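Local atomic coordinates of binding domain (Hc) of Paraclostridial Mosquitocidal Protein 1 (Paraclostridium bifermentans, PDB entry 6HOX), a protein that serves as the receptor-binding part of a clostridial neurotoxin that specifically targets Anopheles mosquitoes, taking part in host nerve cell targeting. Residues 168-182 with 230-243. Numbering follows the deposited sequence.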
ATOM      1  N   HIS A 168      -3.349   5.241   3.678  1.00 22.19           N
ATOM      2  CA  HIS A 168      -4.419   5.667   4.539  1.00 23.07           C
ATOM      3  C   HIS A 168      -4.247   7.155   4.770  1.00 21.42           C
ATOM      4  O   HIS A 168      -3.175   7.583   5.205  1.00 21.08           O
ATOM      5  CB  HIS A 168      -4.451   4.920   5.873  1.00 23.11           C
ATOM      6  CG  HIS A 168      -5.669   5.269   6.657  1.00 23.12           C
ATOM      7  ND1 HIS A 168      -5.656   6.216   7.648  1.00 23.59           N
ATOM      8  CD2 HIS A 168      -6.949   4.857   6.548  1.00 23.57           C
ATOM      9  CE1 HIS A 168      -6.875   6.361   8.135  1.00 23.17           C
ATOM     10  NE2 HIS A 168      -7.691   5.563   7.458  1.00 23.66           N
ATOM     11  N   ILE A 169      -5.301   7.911   4.463  1.00 21.18           N
ATOM     12  CA  ILE A 169      -5.269   9.375   4.575  1.00 21.45           C
ATOM     13  C   ILE A 169      -6.212   9.778   5.698  1.00 21.18           C
ATOM     14  O   ILE A 169      -7.342   9.253   5.761  1.00 20.45           O
ATOM     15  CB  ILE A 169      -5.684  10.047   3.256  1.00 23.88           C
ATOM     16  CG1 ILE A 169      -4.927   9.465   2.060  1.00 24.48           C
ATOM     17  CG2 ILE A 169      -5.517  11.559   3.351  1.00 23.29           C
ATOM     18  CD1 ILE A 169      -3.429   9.630   2.157  1.00 26.80           C
ATOM     19  N   THR A 170      -5.745  10.694   6.556  1.00 21.00           N
ATOM     20  CA  THR A 170      -6.572  11.294   7.572  1.00 22.47           C
ATOM     21  C   THR A 170      -6.415  12.817   7.481  1.00 23.39           C
ATOM     22  O   THR A 170      -5.307  13.320   7.393  1.00 22.92           O
ATOM     23  CB  THR A 170      -6.242  10.794   8.992  1.00 22.48           C
ATOM     24  OG1 THR A 170      -6.192   9.368   9.060  1.00 21.41           O
ATOM     25  CG2 THR A 170      -7.242  11.285  10.026  1.00 22.76           C
ATOM     26  N   ILE A 171      -7.550  13.526   7.529  1.00 22.64           N
ATOM     27  CA  ILE A 171      -7.606  14.995   7.541  1.00 24.29           C
ATOM     28  C   ILE A 171      -8.483  15.395   8.739  1.00 24.56           C
ATOM     29  O   ILE A 171      -9.639  14.994   8.813  1.00 25.52           O
ATOM     30  CB  ILE A 171      -8.183  15.528   6.205  1.00 24.66           C
ATOM     31  CG1 ILE A 171      -7.335  15.127   5.000  1.00 23.99           C
ATOM     32  CG2 ILE A 171      -8.407  17.033   6.216  1.00 25.11           C
ATOM     33  CD1 ILE A 171      -8.118  15.147   3.724  1.00 25.12           C
ATOM     34  N   THR A 172      -7.918  16.143   9.686  1.00 23.35           N
ATOM     35  CA  THR A 172      -8.642  16.593  10.853  1.00 23.73           C
ATOM     36  C   THR A 172      -8.836  18.110  10.721  1.00 26.15           C
ATOM     37  O   THR A 172      -7.916  18.842  10.304  1.00 23.08           O
ATOM     38  CB  THR A 172      -7.937  16.156  12.148  1.00 23.20           C
ATOM     39  OG1 THR A 172      -6.699  16.853  12.282  1.00 23.79           O
ATOM     40  CG2 THR A 172      -7.658  14.667  12.203  1.00 24.27           C
ATOM     41  N   VAL A 173     -10.057  18.565  11.031  1.00 28.79           N
ATOM     42  CA  VAL A 173     -10.433  19.974  10.960  1.00 30.09           C
ATOM     43  C   VAL A 173     -10.997  20.394  12.322  1.00 32.64           C
ATOM     44  O   VAL A 173     -12.068  19.949  12.743  1.00 32.72           O
ATOM     45  CB  VAL A 173     -11.419  20.212   9.808  1.00 31.25           C
ATOM     46  CG1 VAL A 173     -11.833  21.672   9.693  1.00 31.31           C
ATOM     47  CG2 VAL A 173     -10.838  19.712   8.493  1.00 32.34           C
ATOM     48  N   ASN A 174     -10.199  21.193  13.030  1.00 35.99           N
ATOM     49  CA  ASN A 174     -10.594  21.919  14.205  1.00 38.29           C
ATOM     50  C   ASN A 174     -10.813  23.360  13.760  1.00 40.61           C
ATOM     51  O   ASN A 174      -9.832  24.115  13.637  1.00 34.18           O
ATOM     52  CB  ASN A 174      -9.541  21.819  15.307  1.00 44.01           C
ATOM     53  CG  ASN A 174      -9.905  22.590  16.560  1.00 45.22           C
ATOM     54  OD1 ASN A 174      -9.242  22.441  17.581  1.00 52.73           O
ATOM     55  ND2 ASN A 174     -10.940  23.412  16.497  1.00 50.30           N
ATOM     56  N   GLN A 175     -12.075  23.690  13.447  1.00 42.56           N
ATOM     57  CA  GLN A 175     -12.440  25.001  12.901  1.00 49.35           C
ATOM     58  C   GLN A 175     -12.019  26.056  13.934  1.00 50.50           C
ATOM     59  O   GLN A 175     -12.112  25.825  15.133  1.00 53.27           O
ATOM     60  CB  GLN A 175     -13.915  25.027  12.464  1.00 50.69           C
ATOM     61  CG  GLN A 175     -14.180  24.139  11.244  1.00 52.97           C
ATOM     62  CD  GLN A 175     -15.448  24.378  10.451  1.00 59.17           C
ATOM     63  OE1 GLN A 175     -16.376  23.567  10.467  1.00 59.98           O
ATOM     64  NE2 GLN A 175     -15.469  25.453   9.676  1.00 60.22           N
ATOM     65  N   LEU A 176     -11.425  27.152  13.447  1.00 57.65           N
ATOM     66  CA  LEU A 176     -10.896  28.233  14.285  1.00 58.75           C
ATOM     67  C   LEU A 176      -9.454  27.937  14.732  1.00 54.96           C
ATOM     68  O   LEU A 176      -8.761  28.857  15.177  1.00 52.15           O
ATOM     69  CB  LEU A 176     -11.820  28.448  15.494  1.00 70.02           C
ATOM     70  CG  LEU A 176     -11.483  29.631  16.403  1.00 81.47           C
ATOM     71  CD1 LEU A 176     -11.340  30.925  15.610  1.00 82.90           C
ATOM     72  CD2 LEU A 176     -12.536  29.784  17.495  1.00 86.50           C
ATOM     73  N   LYS A 177      -8.980  26.688  14.615  1.00 45.19           N
ATOM     74  CA  LYS A 177      -7.594  26.377  14.990  1.00 43.50           C
ATOM     75  C   LYS A 177      -6.793  25.901  13.771  1.00 38.44           C
ATOM     76  O   LYS A 177      -6.116  26.698  13.132  1.00 34.42           O
ATOM     77  CB  LYS A 177      -7.538  25.365  16.137  1.00 48.57           C
ATOM     78  CG  LYS A 177      -7.669  25.975  17.520  1.00 57.25           C
ATOM     79  CD  LYS A 177      -7.031  25.146  18.613  1.00 63.60           C
ATOM     80  CE  LYS A 177      -7.321  25.695  19.998  1.00 68.11           C
ATOM     81  NZ  LYS A 177      -6.739  24.835  21.057  1.00 70.89           N
ATOM     82  N   ASP A 178      -6.819  24.594  13.482  1.00 34.51           N
ATOM     83  CA  ASP A 178      -5.950  24.067  12.451  1.00 33.96           C
ATOM     84  C   ASP A 178      -6.623  22.919  11.703  1.00 30.94           C
ATOM     85  O   ASP A 178      -7.548  22.260  12.188  1.00 28.30           O
ATOM     86  CB  ASP A 178      -4.602  23.613  13.010  1.00 38.79           C
ATOM     87  CG  ASP A 178      -4.715  22.643  14.173  1.00 43.79           C
ATOM     88  OD1 ASP A 178      -5.841  22.464  14.701  1.00 46.43           O
ATOM     89  OD2 ASP A 178      -3.674  22.076  14.546  1.00 53.70           O
ATOM     90  N   CYS A 179      -6.119  22.744  10.487  1.00 29.17           N
ATOM     91  CA  CYS A 179      -6.368  21.643   9.629  1.00 30.34           C
ATOM     92  C   CYS A 179      -5.089  20.799   9.554  1.00 27.66           C
ATOM     93  O   CYS A 179      -4.027  21.376   9.330  1.00 28.58           O
ATOM     94  CB  CYS A 179      -6.679  22.178   8.245  1.00 32.15           C
ATOM     95  SG  CYS A 179      -7.100  20.828   7.152  1.00 43.05           S
ATOM     96  N   THR A 180      -5.185  19.474   9.735  1.00 25.99           N
ATOM     97  CA  THR A 180      -3.982  18.596   9.763  1.00 26.72           C
ATOM     98  C   THR A 180      -4.191  17.387   8.846  1.00 25.93           C
ATOM     99  O   THR A 180      -5.266  16.792   8.854  1.00 25.26           O
ATOM    100  CB  THR A 180      -3.651  18.140  11.190  1.00 26.74           C
ATOM    101  OG1 THR A 180      -3.483  19.310  11.987  1.00 28.53           O
ATOM    102  CG2 THR A 180      -2.402  17.289  11.269  1.00 28.84           C
ATOM    103  N   LEU A 181      -3.151  17.043   8.067  1.00 26.31           N
ATOM    104  CA  LEU A 181      -3.185  15.910   7.150  1.00 25.90           C
ATOM    105  C   LEU A 181      -2.143  14.859   7.551  1.00 24.38           C
ATOM    106  O   LEU A 181      -0.991  15.186   7.848  1.00 23.80           O
ATOM    107  CB  LEU A 181      -2.949  16.368   5.713  1.00 27.17           C
ATOM    108  CG  LEU A 181      -3.222  15.275   4.669  1.00 28.96           C
ATOM    109  CD1 LEU A 181      -3.878  15.837   3.421  1.00 32.62           C
ATOM    110  CD2 LEU A 181      -1.950  14.541   4.286  1.00 28.46           C
ATOM    111  N   TYR A 182      -2.576  13.592   7.493  1.00 24.50           N
ATOM    112  CA  TYR A 182      -1.808  12.421   7.887  1.00 23.55           C
ATOM    113  C   TYR A 182      -1.790  11.420   6.719  1.00 23.80           C
ATOM    114  O   TYR A 182      -2.793  11.280   6.028  1.00 24.13           O
ATOM    115  CB  TYR A 182      -2.454  11.723   9.091  1.00 25.47           C
ATOM    116  CG  TYR A 182      -2.577  12.522  10.364  1.00 24.59           C
ATOM    117  CD1 TYR A 182      -3.627  13.403  10.552  1.00 24.78           C
ATOM    118  CD2 TYR A 182      -1.681  12.357  11.413  1.00 26.12           C
ATOM    119  CE1 TYR A 182      -3.750  14.143  11.718  1.00 26.86           C
ATOM    120  CE2 TYR A 182      -1.797  13.086  12.592  1.00 26.46           C
ATOM    121  CZ  TYR A 182      -2.828  13.993  12.746  1.00 25.79           C
ATOM    122  OH  TYR A 182      -2.971  14.727  13.896  1.00 25.08           O
ATOM    123  N   ALA A 230     -12.622  16.338  15.607  1.00 30.97           N
ATOM    124  CA  ALA A 230     -11.257  16.408  15.093  1.00 31.13           C
ATOM    125  C   ALA A 230     -10.379  15.474  15.924  1.00 31.03           C
ATOM    126  O   ALA A 230     -10.154  15.761  17.080  1.00 30.91           O
ATOM    127  CB  ALA A 230     -10.734  17.819  15.175  1.00 31.02           C
ATOM    128  N   LEU A 231      -9.898  14.371  15.340  1.00 28.99           N
ATOM    129  CA  LEU A 231      -9.099  13.433  16.105  1.00 28.77           C
ATOM    130  C   LEU A 231      -7.741  14.077  16.391  1.00 28.88           C
ATOM    131  O   LEU A 231      -7.213  14.836  15.564  1.00 30.71           O
ATOM    132  CB  LEU A 231      -8.916  12.115  15.347  1.00 30.40           C
ATOM    133  CG  LEU A 231     -10.170  11.391  14.864  1.00 30.47           C
ATOM    134  CD1 LEU A 231      -9.789  10.104  14.150  1.00 32.68           C
ATOM    135  CD2 LEU A 231     -11.116  11.085  16.010  1.00 32.44           C
ATOM    136  N   ASN A 232      -7.179  13.777  17.569  1.00 29.68           N
ATOM    137  CA  ASN A 232      -5.840  14.222  17.904  1.00 32.88           C
ATOM    138  C   ASN A 232      -4.835  13.238  17.278  1.00 32.51           C
ATOM    139  O   ASN A 232      -5.219  12.206  16.719  1.00 30.85           O
ATOM    140  CB  ASN A 232      -5.673  14.456  19.412  1.00 36.38           C
ATOM    141  CG  ASN A 232      -5.724  13.195  20.249  1.00 38.51           C
ATOM    142  OD1 ASN A 232      -5.290  12.126  19.816  1.00 39.95           O
ATOM    143  ND2 ASN A 232      -6.246  13.322  21.456  1.00 37.81           N
ATOM    144  N   GLU A 233      -3.553  13.612  17.345  1.00 31.43           N
ATOM    145  CA  GLU A 233      -2.457  12.911  16.695  1.00 33.45           C
ATOM    146  C   GLU A 233      -2.424  11.442  17.164  1.00 32.04           C
ATOM    147  O   GLU A 233      -2.190  10.522  16.338  1.00 30.44           O
ATOM    148  CB  GLU A 233      -1.164  13.703  16.926  1.00 34.98           C
ATOM    149  CG  GLU A 233       0.005  13.231  16.084  1.00 40.15           C
ATOM    150  CD  GLU A 233       1.229  14.136  16.085  1.00 42.21           C
ATOM    151  OE1 GLU A 233       1.149  15.225  16.678  1.00 45.44           O
ATOM    152  OE2 GLU A 233       2.272  13.736  15.510  1.00 39.39           O
ATOM    153  N   SER A 234      -2.680  11.210  18.459  1.00 31.23           N
ATOM    154  CA  SER A 234      -2.656   9.841  19.043  1.00 32.02           C
ATOM    155  C   SER A 234      -3.844   9.011  18.548  1.00 31.31           C
ATOM    156  O   SER A 234      -3.730   7.803  18.332  1.00 30.16           O
ATOM    157  CB  SER A 234      -2.642   9.870  20.545  1.00 32.26           C
ATOM    158  OG  SER A 234      -1.478  10.518  21.011  1.00 36.02           O
ATOM    159  N   GLU A 235      -5.000   9.664  18.425  1.00 29.46           N
ATOM    160  CA  GLU A 235      -6.199   9.014  17.933  1.00 29.43           C
ATOM    161  C   GLU A 235      -6.027   8.597  16.462  1.00 27.57           C
ATOM    162  O   GLU A 235      -6.526   7.554  16.074  1.00 30.75           O
ATOM    163  CB  GLU A 235      -7.402   9.936  18.129  1.00 31.12           C
ATOM    164  CG  GLU A 235      -7.800  10.085  19.578  1.00 34.75           C
ATOM    165  CD  GLU A 235      -8.882  11.117  19.850  1.00 37.62           C
ATOM    166  OE1 GLU A 235      -8.859  12.188  19.212  1.00 36.62           O
ATOM    167  OE2 GLU A 235      -9.731  10.853  20.707  1.00 39.78           O
ATOM    168  N   VAL A 236      -5.329   9.402  15.648  1.00 28.16           N
ATOM    169  CA  VAL A 236      -5.144   9.087  14.218  1.00 27.84           C
ATOM    170  C   VAL A 236      -4.236   7.852  14.091  1.00 28.28           C
ATOM    171  O   VAL A 236      -4.494   6.962  13.288  1.00 25.96           O
ATOM    172  CB  VAL A 236      -4.592  10.290  13.426  1.00 27.81           C
ATOM    173  CG1 VAL A 236      -4.228   9.905  12.000  1.00 28.42           C
ATOM    174  CG2 VAL A 236      -5.555  11.472  13.435  1.00 27.97           C
ATOM    175  N   GLU A 237      -3.188   7.779  14.917  1.00 28.99           N
ATOM    176  CA  GLU A 237      -2.298   6.608  14.920  1.00 32.34           C
ATOM    177  C   GLU A 237      -3.104   5.351  15.268  1.00 32.33           C
ATOM    178  O   GLU A 237      -2.988   4.310  14.620  1.00 30.05           O
ATOM    179  CB  GLU A 237      -1.147   6.822  15.904  1.00 35.84           C
ATOM    180  CG  GLU A 237      -0.050   5.791  15.785  1.00 42.02           C
ATOM    181  CD  GLU A 237       1.172   6.130  16.615  1.00 47.64           C
ATOM    182  OE1 GLU A 237       1.012   6.291  17.831  1.00 52.94           O
ATOM    183  OE2 GLU A 237       2.264   6.286  16.033  1.00 58.64           O
ATOM    184  N   MET A 238      -3.947   5.469  16.291  1.00 34.88           N
ATOM    185  CA  MET A 238      -4.809   4.375  16.753  1.00 37.34           C
ATOM    186  C   MET A 238      -5.770   3.951  15.631  1.00 33.88           C
ATOM    187  O   MET A 238      -5.990   2.761  15.422  1.00 29.03           O
ATOM    188  CB  MET A 238      -5.570   4.862  17.989  1.00 42.83           C
ATOM    189  CG  MET A 238      -6.611   3.935  18.549  1.00 50.23           C
ATOM    190  SD  MET A 238      -7.359   4.701  20.045  1.00 70.47           S
ATOM    191  CE  MET A 238      -5.909   5.126  21.014  1.00 64.43           C
ATOM    192  N   LEU A 239      -6.347   4.930  14.914  1.00 31.21           N
ATOM    193  CA  LEU A 239      -7.261   4.637  13.800  1.00 29.00           C
ATOM    194  C   LEU A 239      -6.508   3.837  12.721  1.00 28.14           C
ATOM    195  O   LEU A 239      -7.003   2.809  12.194  1.00 26.87           O
ATOM    196  CB  LEU A 239      -7.804   5.953  13.237  1.00 29.13           C
ATOM    197  CG  LEU A 239      -8.603   5.836  11.935  1.00 29.55           C
ATOM    198  CD1 LEU A 239      -9.821   4.962  12.140  1.00 29.56           C
ATOM    199  CD2 LEU A 239      -9.022   7.202  11.429  1.00 29.95           C
ATOM    200  N   PHE A 240      -5.294   4.290  12.392  1.00 27.24           N
ATOM    201  CA  PHE A 240      -4.503   3.626  11.365  1.00 26.52           C
ATOM    202  C   PHE A 240      -4.209   2.181  11.784  1.00 26.74           C
ATOM    203  O   PHE A 240      -4.387   1.248  10.979  1.00 25.29           O
ATOM    204  CB  PHE A 240      -3.227   4.406  11.070  1.00 26.39           C
ATOM    205  CG  PHE A 240      -2.269   3.691  10.148  1.00 25.22           C
ATOM    206  CD1 PHE A 240      -2.537   3.592   8.795  1.00 26.95           C
ATOM    207  CD2 PHE A 240      -1.101   3.132  10.634  1.00 26.03           C
ATOM    208  CE1 PHE A 240      -1.664   2.939   7.940  1.00 27.24           C
ATOM    209  CE2 PHE A 240      -0.222   2.475   9.789  1.00 25.90           C
ATOM    210  CZ  PHE A 240      -0.495   2.395   8.439  1.00 27.82           C
ATOM    211  N   ASN A 241      -3.757   2.016  13.040  1.00 28.24           N
ATOM    212  CA  ASN A 241      -3.374   0.726  13.601  1.00 29.00           C
ATOM    213  C   ASN A 241      -4.562  -0.240  13.606  1.00 30.19           C
ATOM    214  O   ASN A 241      -4.365  -1.464  13.488  1.00 29.27           O
ATOM    215  CB  ASN A 241      -2.788   0.873  15.005  1.00 30.14           C
ATOM    216  CG  ASN A 241      -1.422   1.513  14.997  1.00 30.58           C
ATOM    217  OD1 ASN A 241      -0.698   1.447  14.005  1.00 33.14           O
ATOM    218  ND2 ASN A 241      -1.059   2.152  16.095  1.00 34.20           N
ATOM    219  N   SER A 242      -5.783   0.301  13.702  1.00 28.68           N
ATOM    220  CA  SER A 242      -6.962  -0.521  13.854  1.00 28.64           C
ATOM    221  C   SER A 242      -7.248  -1.298  12.566  1.00 28.12           C
ATOM    222  O   SER A 242      -8.009  -2.257  12.588  1.00 32.06           O
ATOM    223  CB  SER A 242      -8.156   0.292  14.304  1.00 28.42           C
ATOM    224  OG  SER A 242      -8.704   1.069  13.248  1.00 27.90           O
ATOM    225  N   TYR A 243      -6.655  -0.880  11.447  1.00 26.57           N
ATOM    226  CA  TYR A 243      -6.831  -1.569  10.170  1.00 25.72           C
ATOM    227  C   TYR A 243      -5.886  -2.772  10.017  1.00 25.31           C
ATOM    228  O   TYR A 243      -5.973  -3.478   9.016  1.00 25.63           O
ATOM    229  CB  TYR A 243      -6.644  -0.582   9.024  1.00 24.64           C
ATOM    230  CG  TYR A 243      -7.782   0.397   8.937  1.00 23.65           C
ATOM    231  CD1 TYR A 243      -9.042  -0.039   8.576  1.00 22.21           C
ATOM    232  CD2 TYR A 243      -7.615   1.738   9.249  1.00 21.54           C
ATOM    233  CE1 TYR A 243     -10.111   0.837   8.496  1.00 22.69           C
ATOM    234  CE2 TYR A 243      -8.678   2.628   9.160  1.00 23.22           C
ATOM    235  CZ  TYR A 243      -9.931   2.171   8.795  1.00 22.43           C
ATOM    236  OH  TYR A 243     -11.001   3.019   8.722  1.00 26.38           O
TER
HETATM  237  O   HOH W   1     -10.665   5.192   7.126  1.00 20.63           O
HETATM  238  O   HOH W   2      -5.199  16.008  14.218  1.00 26.72           O
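H168, Y182 and V236 bury the most surface where helix 233-241 lies on the hairpin of strands 168-174 and 178-182. V236 lies at the middle of the contact: its CG1 sits over one face of the Y182 ring, 3.7 Å from the centroid, a CH-pi contact, while CG2 lies near CE1 and CZ of the same ring. With CG1 anti to the backbone N (chi1 172°), that methyl also comes within 3.6 Å of T170 OG1, and the two side chains meet tip to tip. At the ring edge E233 CG approaches in the plane, and Y182 OH stands 3.4 Å from E233 CA, beside the first residue of the helix. That turn opens with a capping box: N232 OD1 accepts from E235 N, and E235 OE1 takes N232 N.

Toward the other end of the helix H168 is hemmed in by three side chains. Its CB meets the edge of the F240 ring, L239 CD2 touches the imidazole edge at CE1, and the Y243 ring meets it obliquely, planes at 42°. A water bridges H168 NE2 (3.0 Å) to Y243 OH, and W94 packs edge-to-face against both rings. Ahead of the helix, T172 CG2 rests 3.4 Å from L231 O, and A230 CB lies against V173 O.

The helix runs at 153° to strand 168-174, covering the face of this jelly-roll sheet turned away from strand 131-137, and probably belongs to the link toward the C-terminal receptor-binding subdomain, as in related clostridial toxins. Methyls and rings do most of the direct touching. A second water donates to L231 O and bonds T172 OG1 and Y182 OH, so two waters carry the polar links between the hairpin and segment 230-243.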